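Local structure of fucolectin-related protein (Streptococcus pneumoniae, 2WMF) at residues M450-T455 with V470-N475; I479-Y484 with V571-M576; V332-A337 with R370-P375; P67-P72 with F316-I321. The protein probably hydrolyses glycosidic bonds in blood group antigen carbohydrates of the host, acting as the catalytic module of a family 98 glycoside hydrolase. One frame throughout, in Å; residues are numbered along the deposited sequence.

Interaction 1 of 4, residues M450-T455 with V470-N475; sequences MYTNNT and VKENPN
The carboxylate of Glu472, at the end of strand 467-472, reaches into the loop between strands 444-449 and 457-462 and meets Tyr451 and Thr452 there, so that in the C-terminal beta-sandwich the end of an inner strand of one sheet is tied to a connecting loop of the other. The loop backbone wraps the acid. Tyr451 N donates to the syn lone pair of Glu472 OE2 at 2.9 Å, with an N-H...O angle of 156°, and makes a second, weak bond to OE1. Glu472 OE1 also takes the hydroxyl of Thr452, whose OG1 stands 2.7 Å away on the anti side, tilted out of the carboxylate plane, and it accepts a weak bond from Thr452 N. This is how a loop can be organised around a single buried side chain: one acidic group collects two consecutive backbone N-H groups, the second only weakly. Glu472 is able to do so because its chain runs extended beyond CG (chi2 -168°) and delivers the carboxylate at full length. On the apolar side, Met450 bends at chi2 and chi3, bringing its methyl CE to 3.5 Å from Glu472 CD and 3.8 Å from Val470 CG1. A water 2.9 Å from Thr455 N accepts from it and lies 3.0 Å from Glu472 OE1, to which it can donate. Further out stands Arg426, whose charge would be expected to stabilise the carboxylate in ionised form; it makes a cation-pi contact with the Tyr451 ring, and its NH1 forms a salt bridge with Glu472 OE2.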
loop_
_atom_site.group_PDB
_atom_site.type_symbol
_atom_site.label_atom_id
_atom_site.label_comp_id
_atom_site.label_asym_id
_atom_site.label_seq_id
_atom_site.Cartn_x
_atom_site.Cartn_y
_atom_site.Cartn_z
ATOM N N MET A 450 21.501 -13.400 -11.961
ATOM C CA MET A 450 22.055 -12.400 -11.062
ATOM C C MET A 450 23.031 -11.512 -11.830
ATOM O O MET A 450 23.518 -11.875 -12.895
ATOM C CB MET A 450 22.715 -13.083 -9.856
ATOM C CG MET A 450 21.683 -13.914 -8.976
ATOM S SD MET A 450 20.405 -12.865 -8.220
ATOM C CE MET A 450 21.318 -12.420 -6.733
ATOM N N TYR A 451 23.237 -10.307 -11.305
ATOM C CA TYR A 451 23.916 -9.225 -12.055
ATOM C C TYR A 451 25.322 -8.956 -11.522
ATOM O O TYR A 451 26.023 -8.081 -12.028
ATOM C CB TYR A 451 23.076 -7.947 -12.027
ATOM C CG TYR A 451 21.737 -8.021 -12.792
ATOM C CD1 TYR A 451 21.471 -7.170 -13.862
ATOM C CD2 TYR A 451 20.732 -8.935 -12.403
ATOM C CE1 TYR A 451 20.244 -7.196 -14.549
ATOM C CE2 TYR A 451 19.493 -8.965 -13.081
ATOM C CZ TYR A 451 19.264 -8.128 -14.157
ATOM O OH TYR A 451 18.045 -8.172 -14.827
ATOM N N THR A 452 25.726 -9.741 -10.538
ATOM C CA THR A 452 27.092 -9.754 -9.997
ATOM C C THR A 452 27.574 -11.208 -9.974
ATOM O O THR A 452 26.788 -12.150 -10.087
ATOM C CB THR A 452 27.153 -9.219 -8.561
ATOM O OG1 THR A 452 26.402 -10.080 -7.674
ATOM C CG2 THR A 452 26.617 -7.776 -8.479
ATOM N N ASN A 453 28.863 -11.409 -9.786
ATOM C CA ASN A 453 29.404 -12.769 -9.679
ATOM C C ASN A 453 29.413 -13.332 -8.234
ATOM O O ASN A 453 30.095 -14.364 -7.984
ATOM C CB ASN A 453 30.762 -12.860 -10.364
ATOM C CG ASN A 453 31.871 -12.240 -9.550
ATOM O OD1 ASN A 453 31.604 -11.528 -8.569
ATOM N ND2 ASN A 453 33.151 -12.490 -9.947
ATOM N N ASN A 454 28.619 -12.743 -7.315
ATOM C CA ASN A 454 28.359 -13.375 -5.990
ATOM C C ASN A 454 27.809 -14.809 -6.212
ATOM O O ASN A 454 28.200 -15.759 -5.513
ATOM C CB ASN A 454 27.418 -12.524 -5.141
ATOM C CG ASN A 454 28.055 -11.219 -4.691
ATOM O OD1 ASN A 454 27.618 -10.110 -5.081
ATOM N ND2 ASN A 454 29.103 -11.327 -3.880
ATOM N N THR A 455 26.913 -14.922 -7.194
ATOM C CA THR A 455 26.354 -16.191 -7.672
ATOM C C THR A 455 25.862 -16.019 -9.091
ATOM O O THR A 455 25.567 -14.929 -9.522
ATOM C CB THR A 455 25.248 -16.706 -6.701
ATOM O OG1 THR A 455 25.043 -18.120 -6.897
ATOM C CG2 THR A 455 23.979 -15.952 -6.863
ATOM N N VAL A 470 15.930 -9.486 -2.598
ATOM C CA VAL A 470 17.341 -9.881 -2.698
ATOM C C VAL A 470 18.141 -8.691 -3.228
ATOM O O VAL A 470 17.919 -8.238 -4.365
ATOM C CB VAL A 470 17.547 -11.123 -3.649
ATOM C CG1 VAL A 470 19.061 -11.462 -3.815
ATOM C CG2 VAL A 470 16.712 -12.344 -3.207
ATOM N N LYS A 471 19.045 -8.177 -2.402
ATOM C CA LYS A 471 19.916 -7.077 -2.801
ATOM C C LYS A 471 21.333 -7.581 -3.105
ATOM O O LYS A 471 21.946 -8.295 -2.284
ATOM C CB LYS A 471 19.983 -6.024 -1.690
ATOM C CG LYS A 471 20.836 -4.813 -2.064
ATOM C CD LYS A 471 20.833 -3.694 -1.006
ATOM C CE LYS A 471 19.969 -2.538 -1.462
ATOM N NZ LYS A 471 19.936 -1.408 -0.414
ATOM N N GLU A 472 21.845 -7.191 -4.273
ATOM C CA GLU A 472 23.215 -7.521 -4.659
ATOM C C GLU A 472 24.134 -6.361 -4.312
ATOM O O GLU A 472 24.115 -5.319 -4.970
ATOM C CB GLU A 472 23.291 -7.827 -6.144
ATOM C CG GLU A 472 22.355 -8.962 -6.584
ATOM C CD GLU A 472 22.676 -9.439 -8.008
ATOM O OE1 GLU A 472 23.739 -10.071 -8.160
ATOM O OE2 GLU A 472 21.894 -9.196 -8.965
ATOM N N ASN A 473 24.930 -6.541 -3.255
ATOM C CA ASN A 473 26.028 -5.634 -2.954
ATOM C C ASN A 473 27.220 -6.119 -3.750
ATOM O O ASN A 473 27.160 -7.181 -4.378
ATOM C CB ASN A 473 26.306 -5.596 -1.462
ATOM C CG ASN A 473 25.140 -4.993 -0.681
ATOM O OD1 ASN A 473 24.611 -5.616 0.281
ATOM N ND2 ASN A 473 24.754 -3.776 -1.054
ATOM N N PRO A 474 28.296 -5.319 -3.784
ATOM C CA PRO A 474 29.449 -5.794 -4.529
ATOM C C PRO A 474 29.958 -7.195 -4.181
ATOM O O PRO A 474 30.235 -7.987 -5.074
ATOM C CB PRO A 474 30.511 -4.706 -4.259
ATOM C CG PRO A 474 29.698 -3.437 -4.158
ATOM C CD PRO A 474 28.480 -3.916 -3.320
ATOM N N ASN A 475 30.021 -7.500 -2.891
ATOM C CA ASN A 475 30.633 -8.747 -2.439
ATOM C C ASN A 475 29.817 -9.554 -1.446
ATOM O O ASN A 475 30.342 -10.468 -0.832
ATOM C CB ASN A 475 32.050 -8.486 -1.938
ATOM C CG ASN A 475 32.988 -8.161 -3.068
ATOM O OD1 ASN A 475 33.631 -9.073 -3.697
ATOM N ND2 ASN A 475 33.061 -6.909 -3.376
HETATM O O HOH W 1 24.960 -12.768 -7.518
#

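Interaction 2 of 4, residues I479-Y484 with V571-M576; sequences ILLNNY and VNHNGM
Asn483 OD1 accepts the shortest polar bond here, from Gly575 N at 2.8 Å, and the donor lies almost on the extension of its C=O bond (178°). The other end of the amide is held too: ND2 donates to His573 O at 3.0 Å, with the acceptor in the amide plane, though it comes at the carbonyl from above its plane. Asn483 thus bridges the turn between strands 566-573 and 576-580, a crossing from one sheet of the sandwich to the other. Its chi1 of 71° tucks CG back over its own main chain, and the amide stacks on the His573 imidazole, planes 13° apart, with ND2 over the ring centre. Asn483 N returns a bond to Gly575 O at 3.2 Å. Next to it Asn482 and Met576 form an antiparallel non-hydrogen-bonded pair, flanked by an Asx turn in which Asn482 OD1 accepts from Tyr484 N. Leu481 CD1 meets Val571 CG2 at 4.0 Å, tip to tip between the sheets. The ring of Tyr484 turns an edge to Gly575 CA, while its hydroxyl bonds Asp525. With both ends of the Asn483 amide bonded and one face against a ring, its rotation is fixed.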
loop_
_atom_site.group_PDB
_atom_site.type_symbol
_atom_site.label_atom_id
_atom_site.label_comp_id
_atom_site.label_asym_id
_atom_site.label_seq_id
_atom_site.Cartn_x
_atom_site.Cartn_y
_atom_site.Cartn_z
ATOM N N ILE A 479 19.440 -10.980 1.838
ATOM C CA ILE A 479 18.170 -11.610 1.475
ATOM C C ILE A 479 17.180 -11.421 2.631
ATOM O O ILE A 479 17.496 -11.737 3.792
ATOM C CB ILE A 479 18.359 -13.125 1.136
ATOM C CG1 ILE A 479 19.282 -13.279 -0.128
ATOM C CG2 ILE A 479 17.003 -13.803 0.881
ATOM C CD1 ILE A 479 20.252 -14.350 -0.056
ATOM N N LEU A 480 16.007 -10.904 2.298
ATOM C CA LEU A 480 14.884 -10.775 3.208
ATOM C C LEU A 480 13.748 -11.710 2.722
ATOM O O LEU A 480 13.391 -11.695 1.535
ATOM C CB LEU A 480 14.374 -9.311 3.233
ATOM C CG LEU A 480 13.096 -8.989 3.983
ATOM C CD1 LEU A 480 13.303 -9.289 5.478
ATOM C CD2 LEU A 480 12.691 -7.541 3.788
ATOM N N LEU A 481 13.271 -12.564 3.640
ATOM C CA LEU A 481 12.099 -13.424 3.414
ATOM C C LEU A 481 11.050 -13.052 4.434
ATOM O O LEU A 481 11.354 -12.839 5.634
ATOM C CB LEU A 481 12.453 -14.906 3.580
ATOM C CG LEU A 481 13.644 -15.506 2.825
ATOM C CD1 LEU A 481 13.886 -17.022 3.253
ATOM C CD2 LEU A 481 13.513 -15.296 1.302
ATOM N N ASN A 482 9.791 -13.003 4.000
ATOM C CA ASN A 482 8.759 -12.900 5.014
ATOM C C ASN A 482 7.493 -13.585 4.514
ATOM O O ASN A 482 6.998 -13.279 3.413
ATOM C CB ASN A 482 8.500 -11.425 5.394
ATOM C CG ASN A 482 7.778 -11.272 6.730
ATOM O OD1 ASN A 482 6.818 -12.009 6.997
ATOM N ND2 ASN A 482 8.173 -10.272 7.557
ATOM N N ASN A 483 6.987 -14.535 5.304
ATOM C CA ASN A 483 5.755 -15.209 4.955
ATOM C C ASN A 483 4.695 -15.163 6.059
ATOM O O ASN A 483 3.806 -16.020 6.106
ATOM C CB ASN A 483 6.072 -16.669 4.543
ATOM C CG ASN A 483 6.498 -17.528 5.722
ATOM O OD1 ASN A 483 6.651 -17.043 6.857
ATOM N ND2 ASN A 483 6.687 -18.804 5.460
ATOM N N TYR A 484 4.739 -14.147 6.915
ATOM C CA TYR A 484 3.926 -14.158 8.151
ATOM C C TYR A 484 2.432 -14.270 7.803
ATOM O O TYR A 484 1.896 -13.443 7.036
ATOM C CB TYR A 484 4.143 -12.881 8.980
ATOM C CG TYR A 484 3.533 -12.990 10.393
ATOM C CD1 TYR A 484 4.006 -13.913 11.309
ATOM C CD2 TYR A 484 2.470 -12.194 10.770
ATOM C CE1 TYR A 484 3.438 -14.059 12.530
ATOM C CE2 TYR A 484 1.891 -12.317 12.040
ATOM C CZ TYR A 484 2.405 -13.233 12.932
ATOM O OH TYR A 484 1.841 -13.394 14.186
ATOM N N VAL A 571 14.382 -22.954 4.415
ATOM C CA VAL A 571 13.969 -22.175 5.583
ATOM C C VAL A 571 12.518 -22.538 5.894
ATOM O O VAL A 571 11.650 -22.351 5.063
ATOM C CB VAL A 571 14.079 -20.644 5.346
ATOM C CG1 VAL A 571 13.702 -19.882 6.600
ATOM C CG2 VAL A 571 15.518 -20.281 4.880
ATOM N N ASN A 572 12.244 -23.037 7.090
ATOM C CA ASN A 572 10.855 -23.305 7.544
ATOM C C ASN A 572 10.474 -22.194 8.508
ATOM O O ASN A 572 11.144 -21.995 9.528
ATOM C CB ASN A 572 10.793 -24.638 8.279
ATOM C CG ASN A 572 11.653 -25.662 7.636
ATOM O OD1 ASN A 572 12.729 -26.039 8.184
ATOM N ND2 ASN A 572 11.281 -26.059 6.433
ATOM N N HIS A 573 9.453 -21.417 8.169
ATOM C CA HIS A 573 9.225 -20.177 8.905
ATOM C C HIS A 573 7.753 -19.777 8.903
ATOM O O HIS A 573 7.016 -20.203 8.046
ATOM C CB HIS A 573 10.170 -19.058 8.429
ATOM C CG HIS A 573 9.981 -18.560 7.019
ATOM N ND1 HIS A 573 10.139 -19.333 5.880
ATOM C CD2 HIS A 573 9.762 -17.294 6.580
ATOM C CE1 HIS A 573 10.026 -18.545 4.810
ATOM N NE2 HIS A 573 9.755 -17.318 5.208
ATOM N N ASN A 574 7.385 -18.952 9.883
ATOM C CA ASN A 574 6.142 -18.182 9.821
ATOM C C ASN A 574 6.484 -16.815 10.349
ATOM O O ASN A 574 6.468 -16.570 11.543
ATOM C CB ASN A 574 5.007 -18.841 10.595
ATOM C CG ASN A 574 3.650 -18.201 10.287
ATOM O OD1 ASN A 574 3.606 -17.132 9.716
ATOM N ND2 ASN A 574 2.544 -18.884 10.626
ATOM N N GLY A 575 6.919 -15.950 9.436
ATOM C CA GLY A 575 7.474 -14.661 9.827
ATOM C C GLY A 575 8.670 -14.285 8.972
ATOM O O GLY A 575 8.876 -14.812 7.854
ATOM N N MET A 576 9.444 -13.342 9.520
ATOM C CA MET A 576 10.611 -12.756 8.868
ATOM C C MET A 576 11.872 -13.626 9.088
ATOM O O MET A 576 12.118 -14.106 10.209
ATOM C CB MET A 576 10.858 -11.353 9.445
ATOM C CG MET A 576 11.904 -10.564 8.649
ATOM S SD MET A 576 12.175 -8.915 9.366
ATOM C CE MET A 576 12.377 -7.640 8.103
#

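Interaction 3 of 4, residues V332-A337 with R370-P375; sequences VNRTKA and RYHILP
Arg334 lays its guanidinium flat on the imidazole of His372, the planes only 8° apart and the centres separated by 4.2 Å, an offset stack that illustrates how an arginine can use its aliphatic stem as well as its charged end. The stem covers the ring centre: CD sits 3.7 Å from the centroid in a CH-pi contact over the face, while NE approaches His372 CG at 3.6 Å. The conformation responsible starts with CG lodged between the backbone N and the carbonyl carbon (chi1 82°); from there the chain is extended to NE, which carries CD and the guanidinium over the ring. His372 answers with CG anti to its carbonyl carbon (chi1 -46°), setting the imidazole toward Arg334, and its ND1 is hydrogen-bonded to Gln425 OE1 of strand 423-427. A water lies at an edge of each flat group. One, in the guanidinium plane, accepts from Arg334 NH2 and donates to Ile373 O at 2.7 Å; another, in the plane of the imidazole, joins Arg334 O to His372 NE2. Arg334 NH1 is taken by Thr284 O. Further along the two segments, Thr335 and Pro375 meet tip to tip, CG2 3.9 Å from CD, and Leu374 CD2 packs on Ala337 O. The contact therefore joins the end of helix 328-334 to the loop leading into strand 376-377, with helix 219-231 against Pro375 and helix 406-413 against Ala337.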
loop_
_atom_site.group_PDB
_atom_site.type_symbol
_atom_site.label_atom_id
_atom_site.label_comp_id
_atom_site.label_asym_id
_atom_site.label_seq_id
_atom_site.Cartn_x
_atom_site.Cartn_y
_atom_site.Cartn_z
ATOM N N VAL A 332 11.373 7.185 -14.138
ATOM C CA VAL A 332 11.426 7.682 -15.521
ATOM C C VAL A 332 12.452 6.888 -16.354
ATOM O O VAL A 332 12.167 6.393 -17.460
ATOM C CB VAL A 332 11.701 9.207 -15.569
ATOM C CG1 VAL A 332 12.118 9.644 -16.986
ATOM C CG2 VAL A 332 10.464 9.952 -15.050
ATOM N N ASN A 333 13.638 6.695 -15.800
ATOM C CA ASN A 333 14.723 6.144 -16.608
ATOM C C ASN A 333 14.583 4.662 -16.947
ATOM O O ASN A 333 15.090 4.219 -17.986
ATOM C CB ASN A 333 16.069 6.524 -16.032
ATOM C CG ASN A 333 16.382 8.008 -16.320
ATOM O OD1 ASN A 333 16.050 8.494 -17.409
ATOM N ND2 ASN A 333 16.946 8.720 -15.372
ATOM N N ARG A 334 13.818 3.921 -16.154
ATOM C CA ARG A 334 13.549 2.506 -16.447
ATOM C C ARG A 334 12.327 2.306 -17.365
ATOM O O ARG A 334 12.044 1.179 -17.796
ATOM C CB ARG A 334 13.344 1.729 -15.135
ATOM C CG ARG A 334 11.933 1.869 -14.588
ATOM C CD ARG A 334 11.814 1.389 -13.178
ATOM N NE ARG A 334 10.448 1.514 -12.694
ATOM C CZ ARG A 334 10.035 1.220 -11.464
ATOM N NH1 ARG A 334 10.891 0.807 -10.548
ATOM N NH2 ARG A 334 8.739 1.336 -11.191
ATOM N N THR A 335 11.599 3.390 -17.650
ATOM C CA THR A 335 10.336 3.288 -18.394
ATOM C C THR A 335 10.605 3.228 -19.891
ATOM O O THR A 335 11.138 4.163 -20.471
ATOM C CB THR A 335 9.386 4.460 -18.018
ATOM O OG1 THR A 335 9.090 4.425 -16.599
ATOM C CG2 THR A 335 8.075 4.378 -18.782
ATOM N N LYS A 336 10.228 2.113 -20.513
ATOM C CA LYS A 336 10.398 1.945 -21.962
ATOM C C LYS A 336 9.167 2.327 -22.797
ATOM O O LYS A 336 9.276 2.562 -24.009
ATOM C CB LYS A 336 10.797 0.506 -22.287
ATOM C CG LYS A 336 11.986 -0.067 -21.501
ATOM C CD LYS A 336 13.232 0.721 -21.649
ATOM C CE LYS A 336 14.316 0.081 -20.767
ATOM N NZ LYS A 336 15.629 0.774 -20.919
ATOM N N ALA A 337 7.997 2.330 -22.174
ATOM C CA ALA A 337 6.756 2.750 -22.826
ATOM C C ALA A 337 5.806 3.317 -21.796
ATOM O O ALA A 337 5.847 2.919 -20.627
ATOM C CB ALA A 337 6.047 1.550 -23.534
ATOM N N ARG A 370 8.076 -7.772 -15.092
ATOM C CA ARG A 370 8.833 -7.466 -16.305
ATOM C C ARG A 370 8.689 -6.015 -16.786
ATOM O O ARG A 370 9.619 -5.455 -17.377
ATOM C CB ARG A 370 8.418 -8.435 -17.430
ATOM C CG ARG A 370 9.167 -8.246 -18.742
ATOM C CD ARG A 370 8.817 -9.401 -19.657
ATOM N NE ARG A 370 9.393 -9.258 -20.982
ATOM C CZ ARG A 370 9.362 -10.207 -21.908
ATOM N NH1 ARG A 370 8.736 -11.355 -21.651
ATOM N NH2 ARG A 370 9.896 -10.002 -23.097
ATOM N N TYR A 371 7.504 -5.437 -16.608
ATOM C CA TYR A 371 7.171 -4.117 -17.166
ATOM C C TYR A 371 7.049 -3.068 -16.045
ATOM O O TYR A 371 6.697 -1.931 -16.316
ATOM C CB TYR A 371 5.838 -4.189 -17.946
ATOM C CG TYR A 371 5.692 -5.450 -18.784
ATOM C CD1 TYR A 371 6.212 -5.522 -20.079
ATOM C CD2 TYR A 371 5.079 -6.589 -18.262
ATOM C CE1 TYR A 371 6.135 -6.694 -20.836
ATOM C CE2 TYR A 371 4.996 -7.782 -19.022
ATOM C CZ TYR A 371 5.511 -7.820 -20.289
ATOM O OH TYR A 371 5.368 -9.003 -20.994
ATOM N N HIS A 372 7.331 -3.458 -14.803
ATOM C CA HIS A 372 7.052 -2.625 -13.643
ATOM C C HIS A 372 5.559 -2.275 -13.654
ATOM O O HIS A 372 4.782 -2.990 -14.264
ATOM C CB HIS A 372 7.934 -1.360 -13.663
ATOM C CG HIS A 372 9.369 -1.647 -13.976
ATOM N ND1 HIS A 372 10.225 -2.189 -13.044
ATOM C CD2 HIS A 372 10.087 -1.498 -15.118
ATOM C CE1 HIS A 372 11.406 -2.399 -13.609
ATOM N NE2 HIS A 372 11.361 -1.967 -14.861
ATOM N N ILE A 373 5.177 -1.195 -12.996
ATOM C CA ILE A 373 3.874 -0.540 -13.275
ATOM C C ILE A 373 4.058 0.283 -14.574
ATOM O O ILE A 373 4.936 1.172 -14.651
ATOM C CB ILE A 373 3.426 0.394 -12.133
ATOM C CG1 ILE A 373 2.989 -0.436 -10.914
ATOM C CG2 ILE A 373 2.299 1.309 -12.585
ATOM C CD1 ILE A 373 2.932 0.376 -9.599
ATOM N N LEU A 374 3.287 -0.032 -15.610
ATOM C CA LEU A 374 3.324 0.742 -16.865
ATOM C C LEU A 374 2.574 2.084 -16.620
ATOM O O LEU A 374 1.403 2.079 -16.239
ATOM C CB LEU A 374 2.660 -0.042 -17.990
ATOM C CG LEU A 374 3.510 -1.051 -18.730
ATOM C CD1 LEU A 374 2.657 -1.962 -19.623
ATOM C CD2 LEU A 374 4.549 -0.275 -19.605
ATOM N N PRO A 375 3.261 3.231 -16.716
ATOM C CA PRO A 375 2.556 4.500 -16.477
ATOM C C PRO A 375 1.452 4.790 -17.497
ATOM O O PRO A 375 1.630 4.557 -18.725
ATOM C CB PRO A 375 3.684 5.549 -16.594
ATOM C CG PRO A 375 4.957 4.787 -16.358
ATOM C CD PRO A 375 4.688 3.464 -17.025
HETATM O O HOH W 2 6.603 2.336 -12.913
HETATM O O HOH W 3 12.863 -1.430 -17.164
#

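Interaction 4 of 4, residues P67-P72 with F316-I321; sequences PEDVKP and FFRHAI
After Pro67 the backbone turns helically through residues 68-70 into a 3-10 segment, with Pro67 O accepting from Val70 N and Lys71 N, and this turn rests on helix 307-322, coming closest where the CA atoms of Val70 and Arg318 are 7.2 Å apart. The polar link is a textbook side-on salt bridge. Arg318 NE donates to Asp69 OD2 at 2.9 Å and NH2 to Asp69 OD1 at 3.0 Å, each oxygen using its syn lone pair. The carboxylate and guanidinium planes differ by 24°, and the NH2 bond is the straighter, at 166°. Two bonds to two different oxygens fix the rotation of both groups. Asp69 holds CG above its own main chain (chi1 60°), which offers both oxygens to Arg318, whose extended chain crosses it at about a right angle. Pro67 CB lies 3.3 Å from Arg318 NH2, obliquely to the guanidinium. Beside this bridge Val70 divides its methyls: CG1 packs on Phe317 CD2 at 3.9 Å, and CG2 faces Ile321 CD1 and the stem of Arg318. In the fold, the turn connects helix 59-64 to strand 74-79 of the eight-stranded parallel barrel, and Val70 and Phe317 both pack on Leu40 of barrel strand 39-45.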
loop_
_atom_site.group_PDB
_atom_site.type_symbol
_atom_site.label_atom_id
_atom_site.label_comp_id
_atom_site.label_asym_id
_atom_site.label_seq_id
_atom_site.Cartn_x
_atom_site.Cartn_y
_atom_site.Cartn_z
ATOM N N PRO A 67 6.731 2.271 16.671
ATOM C CA PRO A 67 8.095 2.110 17.179
ATOM C C PRO A 67 8.930 3.374 17.057
ATOM O O PRO A 67 8.709 4.194 16.168
ATOM C CB PRO A 67 8.670 1.000 16.313
ATOM C CG PRO A 67 7.501 0.267 15.797
ATOM C CD PRO A 67 6.391 1.256 15.653
ATOM N N GLU A 68 9.907 3.516 17.951
ATOM C CA GLU A 68 10.675 4.754 17.989
ATOM C C GLU A 68 11.411 5.067 16.689
ATOM O O GLU A 68 11.498 6.226 16.307
ATOM C CB GLU A 68 11.654 4.719 19.144
ATOM C CG GLU A 68 11.007 4.964 20.493
ATOM C CD GLU A 68 10.075 6.185 20.585
ATOM O OE1 GLU A 68 10.517 7.352 20.320
ATOM O OE2 GLU A 68 8.911 5.955 20.982
ATOM N N ASP A 69 11.929 4.042 16.010
ATOM C CA ASP A 69 12.619 4.250 14.719
ATOM C C ASP A 69 11.675 4.634 13.586
ATOM O O ASP A 69 12.116 5.178 12.571
ATOM C CB ASP A 69 13.428 3.025 14.318
ATOM C CG ASP A 69 12.585 1.786 14.151
ATOM O OD1 ASP A 69 11.821 1.450 15.086
ATOM O OD2 ASP A 69 12.691 1.133 13.089
ATOM N N VAL A 70 10.379 4.349 13.776
ATOM C CA VAL A 70 9.346 4.614 12.788
ATOM C C VAL A 70 8.697 5.990 12.998
ATOM O O VAL A 70 8.261 6.613 12.035
ATOM C CB VAL A 70 8.322 3.472 12.761
ATOM C CG1 VAL A 70 7.103 3.779 11.874
ATOM C CG2 VAL A 70 9.007 2.179 12.313
ATOM N N LYS A 71 8.622 6.442 14.253
ATOM C CA LYS A 71 8.010 7.723 14.577
ATOM C C LYS A 71 8.411 8.937 13.704
ATOM O O LYS A 71 7.566 9.751 13.380
ATOM C CB LYS A 71 8.171 8.037 16.076
ATOM C CG LYS A 71 7.220 7.302 17.038
ATOM C CD LYS A 71 7.366 7.851 18.462
ATOM C CE LYS A 71 6.253 7.420 19.406
ATOM N NZ LYS A 71 6.364 6.004 19.847
ATOM N N PRO A 72 9.702 9.085 13.347
ATOM C CA PRO A 72 10.038 10.214 12.481
ATOM C C PRO A 72 9.378 10.216 11.102
ATOM O O PRO A 72 9.439 11.227 10.406
ATOM C CB PRO A 72 11.583 10.118 12.332
ATOM C CG PRO A 72 12.044 9.247 13.494
ATOM C CD PRO A 72 10.891 8.315 13.768
ATOM N N PHE A 316 7.680 -4.155 6.605
ATOM C CA PHE A 316 7.851 -3.652 5.253
ATOM C C PHE A 316 8.110 -2.148 5.278
ATOM O O PHE A 316 8.959 -1.675 4.538
ATOM C CB PHE A 316 6.759 -4.019 4.271
ATOM C CG PHE A 316 7.203 -3.802 2.889
ATOM C CD1 PHE A 316 7.971 -4.763 2.236
ATOM C CD2 PHE A 316 6.961 -2.597 2.274
ATOM C CE1 PHE A 316 8.514 -4.498 0.970
ATOM C CE2 PHE A 316 7.471 -2.337 0.963
ATOM C CZ PHE A 316 8.241 -3.297 0.332
ATOM N N PHE A 317 7.447 -1.421 6.158
ATOM C CA PHE A 317 7.697 0.015 6.258
ATOM C C PHE A 317 9.156 0.296 6.693
ATOM O O PHE A 317 9.799 1.247 6.163
ATOM C CB PHE A 317 6.712 0.711 7.173
ATOM C CG PHE A 317 6.778 2.218 7.066
ATOM C CD1 PHE A 317 6.361 2.873 5.919
ATOM C CD2 PHE A 317 7.309 2.960 8.101
ATOM C CE1 PHE A 317 6.459 4.221 5.797
ATOM C CE2 PHE A 317 7.405 4.346 7.987
ATOM C CZ PHE A 317 6.994 4.972 6.828
ATOM N N ARG A 318 9.681 -0.525 7.611
ATOM C CA ARG A 318 11.099 -0.440 8.006
ATOM C C ARG A 318 11.999 -0.660 6.781
ATOM O O ARG A 318 13.015 0.039 6.603
ATOM C CB ARG A 318 11.451 -1.397 9.140
ATOM C CG ARG A 318 10.955 -0.960 10.491
ATOM C CD ARG A 318 11.289 -1.957 11.588
ATOM N NE ARG A 318 11.151 -1.328 12.891
ATOM C CZ ARG A 318 10.752 -1.942 13.979
ATOM N NH1 ARG A 318 10.427 -3.224 13.961
ATOM N NH2 ARG A 318 10.666 -1.269 15.098
ATOM N N HIS A 319 11.663 -1.637 5.933
ATOM C CA HIS A 319 12.390 -1.819 4.678
ATOM C C HIS A 319 12.419 -0.519 3.875
ATOM O O HIS A 319 13.487 -0.119 3.338
ATOM C CB HIS A 319 11.812 -2.955 3.815
ATOM C CG HIS A 319 12.568 -3.153 2.544
ATOM N ND1 HIS A 319 13.782 -3.810 2.481
ATOM C CD2 HIS A 319 12.282 -2.763 1.279
ATOM C CE1 HIS A 319 14.187 -3.840 1.223
ATOM N NE2 HIS A 319 13.330 -3.168 0.485
ATOM N N ALA A 320 11.271 0.137 3.778
ATOM C CA ALA A 320 11.111 1.357 2.973
ATOM C C ALA A 320 11.879 2.564 3.566
ATOM O O ALA A 320 12.337 3.439 2.818
ATOM C CB ALA A 320 9.622 1.694 2.795
ATOM N N ILE A 321 12.035 2.600 4.892
ATOM C CA ILE A 321 12.864 3.631 5.555
ATOM C C ILE A 321 14.343 3.367 5.266
ATOM O O ILE A 321 15.099 4.294 4.955
ATOM C CB ILE A 321 12.654 3.698 7.084
ATOM C CG1 ILE A 321 11.199 4.059 7.427
ATOM C CG2 ILE A 321 13.624 4.712 7.736
ATOM C CD1 ILE A 321 10.806 3.700 8.863
#

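How the interactions relate
Along the chain the contacts overlap in no way: interaction 4 closes first, then 3, 1 and 2. Interaction 4 belongs to the (beta/alpha)8 barrel, while the others fall in the C-terminal part of the chain. Interactions 1 and 2, with centres 21 Å apart, share a sheet through the neighbouring strands 467-472 and 477-482 and touch where Val470 CG1 lies 4.1 Å from Ile479 CG1. Interaction 3, which begins on the next helix after 307-322, stays about 12 Å from interaction 4 between nearest atoms. Interaction 2 also meets interaction 4, Leu480 CD2 packing 4.1 Å from His319 ND1; the strand and helix that meet there place the sandwich against the barrel.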